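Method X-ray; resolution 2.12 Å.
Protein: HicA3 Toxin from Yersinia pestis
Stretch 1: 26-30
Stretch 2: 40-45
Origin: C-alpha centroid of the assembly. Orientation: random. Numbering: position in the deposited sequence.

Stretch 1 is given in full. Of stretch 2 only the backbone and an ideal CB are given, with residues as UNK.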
# COMPACT_ATOMS: atom_id res chain seq x y z
N GLY C 26 4.82 -4.77 18.81
CA GLY C 26 3.72 -5.25 19.63
C GLY C 26 3.84 -6.76 19.71
O GLY C 26 4.82 -7.33 19.22
N SER C 27 2.87 -7.42 20.33
CA SER C 27 2.94 -8.87 20.42
C SER C 27 1.90 -9.54 19.52
O SER C 27 1.05 -8.89 18.88
CB SER C 27 2.81 -9.33 21.89
OG SER C 27 1.47 -9.43 22.33
N HIS C 28 2.03 -10.86 19.43
CA HIS C 28 1.21 -11.69 18.57
C HIS C 28 0.82 -12.92 19.35
O HIS C 28 1.52 -13.30 20.28
CB HIS C 28 1.99 -12.11 17.31
CG HIS C 28 2.70 -10.99 16.63
ND1 HIS C 28 2.20 -10.38 15.50
CD2 HIS C 28 3.86 -10.36 16.93
CE1 HIS C 28 3.04 -9.42 15.13
NE2 HIS C 28 4.05 -9.39 15.97
N VAL C 29 -0.30 -13.53 18.98
CA VAL C 29 -0.65 -14.84 19.52
C VAL C 29 -0.75 -15.82 18.34
O VAL C 29 -1.38 -15.50 17.33
CB VAL C 29 -1.97 -14.76 20.34
CG1 VAL C 29 -2.47 -16.15 20.75
CG2 VAL C 29 -1.78 -13.89 21.58
N THR C 30 -0.07 -16.96 18.43
CA THR C 30 -0.24 -18.03 17.45
C THR C 30 -1.18 -19.11 17.97
O THR C 30 -1.23 -19.40 19.18
CB THR C 30 1.11 -18.68 17.03
OG1 THR C 30 1.72 -19.36 18.14
CG2 THR C 30 2.06 -17.65 16.44
N UNK C 40 -2.59 -20.04 12.89
CA UNK C 40 -3.17 -18.72 12.81
C UNK C 40 -2.32 -17.76 13.64
O UNK C 40 -2.03 -18.04 14.80
CB UNK C 40 -4.62 -18.73 13.29
N UNK C 41 -1.88 -16.67 13.02
CA UNK C 41 -1.14 -15.62 13.71
C UNK C 41 -2.01 -14.38 13.83
O UNK C 41 -2.42 -13.79 12.82
CB UNK C 41 0.16 -15.30 12.98
N UNK C 42 -2.28 -13.98 15.07
CA UNK C 42 -3.12 -12.83 15.39
C UNK C 42 -2.35 -11.69 16.04
O UNK C 42 -1.50 -11.93 16.90
CB UNK C 42 -4.26 -13.26 16.31
N UNK C 43 -2.66 -10.44 15.65
CA UNK C 43 -2.17 -9.29 16.42
C UNK C 43 -2.83 -9.27 17.80
O UNK C 43 -4.01 -9.59 17.91
CB UNK C 43 -2.45 -7.98 15.68
N UNK C 44 -2.10 -8.88 18.84
CA UNK C 44 -2.68 -8.92 20.19
C UNK C 44 -1.93 -7.95 21.10
O UNK C 44 -0.70 -7.83 21.02
CB UNK C 44 -2.63 -10.34 20.76
N UNK C 45 -2.66 -7.23 21.97
CA UNK C 45 -4.12 -7.21 22.10
C UNK C 45 -4.76 -6.06 21.31
O UNK C 45 -4.15 -5.00 21.17
CB UNK C 45 -4.51 -7.10 23.58

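Residues 27-30 and 40-44 run as antiparallel neighbours, their N-to-C directions 145° apart.

Position 40 has extended backbone angles (-110/126), and its CA-to-CB bond points sideways, with nothing of stretch 1 within 5.5 Å of the ideal CB. Its O lies 3.2 Å from CA of Thr30 in a CA-H...O contact. Stretch 1 leaves the side chain undetermined, although a beta-branched residue would suit the strand. The deposited residue is Ile40, whose end leads away from stretch 1.

Position 41 pairs with Thr30 in a non-hydrogen-bonded pair, CA to CA 4.5 Å, with both side chains on the same face. Its ideal CB is 4.6 Å from CG2 of Thr30, so a compact or beta-branched side chain, such as Val, Thr or Ile, would fit beside that methyl. It is Thr41. Its OG1 comes to 3.9 Å from CG2 of Thr30 and is hydrogen-bonded elsewhere in the structure, while CG2 of Thr41 packs 4.2 Å from CB of His28.

Position 42 faces Val29 in a hydrogen-bonded pair. Its N donates to O of Val29 (2.9 Å, 173°) and its O accepts from N of Val29 (2.9 Å, 160°), so proline would forfeit one bond. The same O receives a CA-H...O contact from CA of His28 at 3.2 Å. With CB on the face that carries Val29, an aliphatic side chain is reasonable, though several would do. Leu42 is found, in the m, t rotamer; its CB lies 3.8 Å from O of Val29, while its side chain makes no close contact with that of Val29.

At position 43, opposite His28, CB points away and N makes no hydrogen bond to stretch 1. Phi of -67° is compatible with proline, but many other side chains, polar ones included, would be acceptable. Pro43 occupies it, and the absence of an amide hydrogen costs this pairing nothing.

Position 44 returns to the face of Ser27 and Val29. Its N donates to O of Ser27 (3.2 Å) and its O accepts from OG of Ser27 (3.0 Å), whatever the side chain. The ideal CB lies 3.7 Å from CG2 of Val29; a broad apolar or aromatic side chain could cover that methyl. Tyr44 does so with chi1 t: CG2 of Val29 sits over one ring face, 4.0 Å from the centroid, in a CH-pi contact, while OG of Ser27 lies at the ring edge, 3.4 Å from CD2 of Tyr44.

At position 45 the CA-to-CB bond points away from stretch 1, but the preceding peptide is cis, which strongly favours proline; it is Pro45.

Stretch 2, residues 40-45: ITLPYP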
# COMPACT_ATOMS: atom_id res chain seq x y z
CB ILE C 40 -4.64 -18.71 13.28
CG1 ILE C 40 -5.48 -19.53 12.30
CG2 ILE C 40 -5.18 -17.26 13.38
CD1 ILE C 40 -6.93 -19.57 12.63
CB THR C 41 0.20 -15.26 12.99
OG1 THR C 41 1.02 -16.43 12.86
CG2 THR C 41 0.96 -14.20 13.76
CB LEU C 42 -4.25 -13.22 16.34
CG LEU C 42 -5.37 -14.12 15.84
CD1 LEU C 42 -6.34 -14.41 16.99
CD2 LEU C 42 -6.06 -13.40 14.70
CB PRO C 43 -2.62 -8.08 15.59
CG PRO C 43 -3.84 -8.56 14.86
CD PRO C 43 -3.61 -10.05 14.59
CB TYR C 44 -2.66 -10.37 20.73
CG TYR C 44 -2.83 -10.52 22.24
CD1 TYR C 44 -4.08 -10.74 22.80
CD2 TYR C 44 -1.73 -10.45 23.08
CE1 TYR C 44 -4.24 -10.87 24.17
CE2 TYR C 44 -1.88 -10.58 24.45
CZ TYR C 44 -3.12 -10.79 24.98
OH TYR C 44 -3.24 -10.91 26.34
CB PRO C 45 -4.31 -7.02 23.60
CG PRO C 45 -3.14 -6.12 23.99
CD PRO C 45 -2.00 -6.48 23.06
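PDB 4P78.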